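Putative metalloprotease II (Bacteroides fragilis, PDB 4ON1) probably acts as a secreted zinc-dependent endopeptidase of the fragilysin-like metzincin type, encoded on the pathogenicity island. Local coordinates at residues T44-E49 / L53-I58; I321-T324 / Y330-A333. All coordinates share one frame; numbering follows the deposited sequence.

Interaction 1. Residues T44-E49 / L53-I58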
loop_
_atom_site.group_PDB
_atom_site.type_symbol
_atom_site.label_atom_id
_atom_site.label_comp_id
_atom_site.label_asym_id
_atom_site.label_seq_id
_atom_site.Cartn_x
_atom_site.Cartn_y
_atom_site.Cartn_z
ATOM N N THR A 44 -4.830 -21.247 11.316
ATOM C CA THR A 44 -4.346 -22.014 10.185
ATOM C C THR A 44 -5.503 -22.246 9.231
ATOM O O THR A 44 -6.594 -22.655 9.638
ATOM C CB THR A 44 -3.727 -23.353 10.630
ATOM O OG1 THR A 44 -2.672 -23.096 11.565
ATOM C CG2 THR A 44 -3.152 -24.096 9.436
ATOM N N ILE A 45 -5.253 -21.969 7.957
ATOM C CA ILE A 45 -6.288 -22.032 6.935
ATOM C C ILE A 45 -5.904 -23.005 5.836
ATOM O O ILE A 45 -4.779 -22.970 5.342
ATOM C CB ILE A 45 -6.522 -20.655 6.289
ATOM C CG1 ILE A 45 -6.770 -19.583 7.355
ATOM C CG2 ILE A 45 -7.668 -20.724 5.275
ATOM C CD1 ILE A 45 -6.645 -18.169 6.823
ATOM N N MET A 46 -6.835 -23.867 5.446
ATOM C CA MET A 46 -6.634 -24.685 4.265
ATOM C C MET A 46 -7.196 -23.999 3.033
ATOM O O MET A 46 -8.393 -23.739 2.942
ATOM C CB MET A 46 -7.274 -26.051 4.425
ATOM C CG MET A 46 -7.464 -26.742 3.100
ATOM S SD MET A 46 -7.244 -28.499 3.265
ATOM C CE MET A 46 -5.483 -28.506 3.564
ATOM N N LEU A 47 -6.312 -23.695 2.093
ATOM C CA LEU A 47 -6.699 -23.020 0.871
ATOM C C LEU A 47 -6.828 -24.023 -0.259
ATOM O O LEU A 47 -6.104 -25.020 -0.306
ATOM C CB LEU A 47 -5.675 -21.944 0.507
ATOM C CG LEU A 47 -5.490 -20.843 1.548
ATOM C CD1 LEU A 47 -4.277 -19.983 1.205
ATOM C CD2 LEU A 47 -6.744 -19.994 1.618
ATOM N N GLN A 48 -7.751 -23.754 -1.172
ATOM C CA GLN A 48 -7.860 -24.551 -2.383
ATOM C C GLN A 48 -7.906 -23.638 -3.600
ATOM O O GLN A 48 -8.620 -22.628 -3.612
ATOM C CB GLN A 48 -9.101 -25.452 -2.360
ATOM C CG GLN A 48 -9.354 -26.158 -3.702
ATOM C CD GLN A 48 -10.594 -27.035 -3.706
ATOM O OE1 GLN A 48 -11.368 -27.050 -2.747
ATOM N NE2 GLN A 48 -10.784 -27.781 -4.791
ATOM N N GLU A 49 -7.093 -23.968 -4.597
ATOM C CA GLU A 49 -7.216 -23.370 -5.916
ATOM C C GLU A 49 -7.107 -24.478 -6.960
ATOM O O GLU A 49 -6.031 -25.039 -7.172
ATOM C CB GLU A 49 -6.153 -22.289 -6.133
ATOM C CG GLU A 49 -6.366 -21.483 -7.412
ATOM C CD GLU A 49 -5.465 -20.266 -7.502
ATOM O OE1 GLU A 49 -4.233 -20.441 -7.637
ATOM O OE2 GLU A 49 -5.992 -19.136 -7.436
ATOM N N LEU A 53 -4.342 -27.934 -3.040
ATOM C CA LEU A 53 -4.807 -27.622 -1.703
ATOM C C LEU A 53 -3.598 -27.560 -0.792
ATOM O O LEU A 53 -2.730 -28.427 -0.857
ATOM C CB LEU A 53 -5.813 -28.670 -1.212
ATOM C CG LEU A 53 -7.193 -28.637 -1.886
ATOM C CD1 LEU A 53 -7.157 -29.371 -3.227
ATOM C CD2 LEU A 53 -8.252 -29.252 -0.990
ATOM N N TRP A 54 -3.541 -26.533 0.050
ATOM C CA TRP A 54 -2.417 -26.368 0.966
ATOM C C TRP A 54 -2.820 -25.544 2.174
ATOM O O TRP A 54 -3.826 -24.826 2.144
ATOM C CB TRP A 54 -1.230 -25.718 0.248
ATOM C CG TRP A 54 -1.407 -24.250 -0.059
ATOM C CD1 TRP A 54 -0.863 -23.198 0.623
ATOM C CD2 TRP A 54 -2.179 -23.679 -1.129
ATOM N NE1 TRP A 54 -1.244 -22.010 0.042
ATOM C CE2 TRP A 54 -2.050 -22.276 -1.032
ATOM C CE3 TRP A 54 -2.959 -24.217 -2.159
ATOM C CZ2 TRP A 54 -2.679 -21.404 -1.927
ATOM C CZ3 TRP A 54 -3.583 -23.350 -3.046
ATOM C CH2 TRP A 54 -3.437 -21.958 -2.925
ATOM N N THR A 55 -2.040 -25.655 3.243
ATOM C CA THR A 55 -2.322 -24.903 4.459
ATOM C C THR A 55 -1.397 -23.711 4.604
ATOM O O THR A 55 -0.244 -23.743 4.175
ATOM C CB THR A 55 -2.177 -25.769 5.718
ATOM O OG1 THR A 55 -0.844 -26.295 5.775
ATOM C CG2 THR A 55 -3.165 -26.912 5.684
ATOM N N THR A 56 -1.915 -22.657 5.217
ATOM C CA THR A 56 -1.100 -21.510 5.575
ATOM C C THR A 56 -1.588 -21.005 6.919
ATOM O O THR A 56 -2.699 -21.321 7.344
ATOM C CB THR A 56 -1.173 -20.387 4.529
ATOM O OG1 THR A 56 -0.252 -19.346 4.880
ATOM C CG2 THR A 56 -2.581 -19.809 4.468
ATOM N N SER A 57 -0.754 -20.244 7.608
ATOM C CA SER A 57 -1.187 -19.644 8.857
ATOM C C SER A 57 -1.065 -18.131 8.744
ATOM O O SER A 57 -0.149 -17.636 8.101
ATOM C CB SER A 57 -0.368 -20.180 10.030
ATOM O OG SER A 57 0.898 -19.555 10.082
ATOM N N ILE A 58 -1.995 -17.396 9.349
ATOM C CA ILE A 58 -1.885 -15.939 9.391
ATOM C C ILE A 58 -2.338 -15.412 10.745
ATOM O O ILE A 58 -3.017 -16.115 11.498
ATOM C CB ILE A 58 -2.721 -15.233 8.291
ATOM C CG1 ILE A 58 -4.213 -15.379 8.559
ATOM C CG2 ILE A 58 -2.363 -15.735 6.903
ATOM C CD1 ILE A 58 -5.062 -14.596 7.571
#
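Leu47 lies under the indole of Trp54, an aliphatic bump fitted against a flat ring on the face that also carries Ile45 and Thr56. Leu47 CB sits 3.9 Å from the centroid of the Trp54 six-membered ring, 12° off its normal, a CH-pi contact over the face. The indole is brought there by a chi1 of 73°, which sets CG between the backbone N and the carbonyl carbon and folds the ring across toward residues 44-49. Leu47 CD1 fills the notch between the ring and the next partner, 3.8 Å from Trp54 CZ2 and 3.7 Å from Thr56 CG2. Further along this face, Ile45 CD1 reaches past Thr56 to meet Ile58 CD1 at 4.0 Å.

On the opposite face, with Thr44, Met46 and Thr55, Gln48 and Leu53 run side by side, with Leu53 CG 3.7 Å from Gln48 CB, while the amide of Gln48 turns to the carbonyl of Gly50. Met46, bent at chi2 and chi3, brings its methyl over toward strand 53-58, so that CE rests 3.5 Å from Thr55 CG2. Between the two faces, Ile45 pairs with Thr56 and Leu47 with Trp54 through reciprocal backbone hydrogen bonds; the bond from Ile45 N to Thr56 O is 2.7 Å long and nearly straight. Leu97 and Ile84 add to the apolar side, and strand 19-22 pairs with the far edge of 44-49. Antiparallel pairing of consecutive strands, their directions 147° apart, is that of a twisted beta hairpin, here in the fragilysin-type N-terminal domain.

Interaction 2. Residues I321-T324 / Y330-A333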
loop_
_atom_site.group_PDB
_atom_site.type_symbol
_atom_site.label_atom_id
_atom_site.label_comp_id
_atom_site.label_asym_id
_atom_site.label_seq_id
_atom_site.Cartn_x
_atom_site.Cartn_y
_atom_site.Cartn_z
ATOM N N ILE A 321 3.280 12.803 -3.303
ATOM C CA ILE A 321 2.220 12.320 -4.159
ATOM C C ILE A 321 2.599 10.898 -4.565
ATOM O O ILE A 321 3.785 10.575 -4.677
ATOM C CB ILE A 321 2.031 13.224 -5.379
ATOM C CG1 ILE A 321 3.267 13.181 -6.272
ATOM C CG2 ILE A 321 1.820 14.677 -4.937
ATOM C CD1 ILE A 321 3.217 14.189 -7.415
ATOM N N SER A 322 1.604 10.046 -4.769
ATOM C CA SER A 322 1.886 8.652 -5.083
ATOM C C SER A 322 0.786 8.012 -5.898
ATOM O O SER A 322 -0.394 8.237 -5.641
ATOM C CB SER A 322 2.091 7.848 -3.795
ATOM O OG SER A 322 2.385 6.494 -4.109
ATOM N N THR A 323 1.180 7.195 -6.868
ATOM C CA THR A 323 0.230 6.331 -7.553
ATOM C C THR A 323 -0.231 5.237 -6.590
ATOM O O THR A 323 0.454 4.938 -5.606
ATOM C CB THR A 323 0.847 5.691 -8.807
ATOM O OG1 THR A 323 -0.175 5.042 -9.583
ATOM C CG2 THR A 323 1.930 4.693 -8.414
ATOM N N THR A 324 -1.400 4.660 -6.841
ATOM C CA THR A 324 -1.839 3.503 -6.057
ATOM C C THR A 324 -1.977 2.273 -6.943
ATOM O O THR A 324 -2.400 1.215 -6.477
ATOM C CB THR A 324 -3.183 3.745 -5.357
ATOM O OG1 THR A 324 -4.158 4.153 -6.327
ATOM C CG2 THR A 324 -3.034 4.817 -4.304
ATOM N N TYR A 330 4.594 -0.792 -4.507
ATOM C CA TYR A 330 5.374 -0.381 -3.341
ATOM C C TYR A 330 5.737 1.100 -3.385
ATOM O O TYR A 330 6.610 1.558 -2.640
ATOM C CB TYR A 330 6.646 -1.231 -3.234
ATOM C CG TYR A 330 6.371 -2.715 -3.268
ATOM C CD1 TYR A 330 5.276 -3.250 -2.600
ATOM C CD2 TYR A 330 7.182 -3.573 -3.996
ATOM C CE1 TYR A 330 5.008 -4.606 -2.637
ATOM C CE2 TYR A 330 6.926 -4.931 -4.044
ATOM C CZ TYR A 330 5.839 -5.439 -3.358
ATOM O OH TYR A 330 5.577 -6.784 -3.394
ATOM N N THR A 331 5.073 1.842 -4.269
ATOM C CA THR A 331 5.445 3.231 -4.526
ATOM C C THR A 331 5.176 4.113 -3.320
ATOM O O THR A 331 5.972 5.001 -2.999
ATOM C CB THR A 331 4.699 3.793 -5.745
ATOM O OG1 THR A 331 5.089 3.053 -6.899
ATOM C CG2 THR A 331 5.037 5.265 -5.965
ATOM N N LEU A 332 4.064 3.866 -2.638
ATOM C CA LEU A 332 3.769 4.621 -1.431
ATOM C C LEU A 332 4.851 4.367 -0.375
ATOM O O LEU A 332 5.374 5.302 0.237
ATOM C CB LEU A 332 2.383 4.255 -0.882
ATOM C CG LEU A 332 2.001 5.003 0.398
ATOM C CD1 LEU A 332 1.998 6.520 0.165
ATOM C CD2 LEU A 332 0.650 4.533 0.948
ATOM N N ALA A 333 5.206 3.101 -0.183
ATOM C CA ALA A 333 6.223 2.754 0.803
ATOM C C ALA A 333 7.570 3.376 0.447
ATOM O O ALA A 333 8.321 3.803 1.329
ATOM C CB ALA A 333 6.352 1.236 0.924
#
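A small, buried van der Waals contact joins the end of strand 319-323 to the first turn of helix 331-340, the helix that carries zinc ligands His334 and His338. Ser322 and Thr323 meet Thr331 and Leu332 without any hydrogen bond between the two segments.

Ser322 points its side chain at the helix. With OG anti to the backbone N (chi1 -179°), the hydroxyl lies beside its own carbonyl carbon and donates to Thr323 O at 2.9 Å, from a position tilted 19° out of the carbonyl plane. The same oxygen then presents itself to the helix start, where Thr331 CG2 comes within 3.5 Å and Leu332 CB lies 3.9 Å away. Leu332 N is also close, but the angle is poor; that N-H is instead taken by Gln223 OE1 from helix 217-230.

Beside it, Thr323 and Thr331 cross at about a right angle. The methyl of Thr323, CG2, lies against the branched end of Thr331, 3.9 Å from Thr331 CB. Both threonine hydroxyls are engaged away from this meeting, Thr323 OG1 with Gly290 O and Ser325 N, and Thr331 OG1 with His328 O. Leu332 CD1 approaches Ser322 CB at 4.2 Å, and both side chains also touch Ile285 of strand 284-288.

The side chain of Thr331 is about 8 Å from the zinc ion, so the contact lies next to the metal site but supplies no ligand. Its chemistry implies that little polar bonding is shared: the hydroxyls bond within their own segment or to nearby loop residues, which leaves mainly van der Waals contact, including one serine oxygen laid against carbon, between the strand and the zinc-binding helix.

How the interactions relate
The two contacts share no strand or helix and lie about 30 Å apart between centres, about 16 Å at their nearest atoms. Interaction 1 belongs to the N-terminal fragilysin-type region, its centre about 24 Å from the centre of the chain, and is only partly buried; interaction 2 lies in the metallopeptidase region, its centre about 7 Å from that point, and all but one of its touching residues are buried. Their chemistry differs accordingly. The hairpin is held by backbone hydrogen bonds, with side chains filling in on both faces, whereas the strand-to-helix contact has none across it and rests on van der Waals contacts of serine, threonine and leucine side chains. Interaction 2 is the one near the zinc; interaction 1 is remote from it.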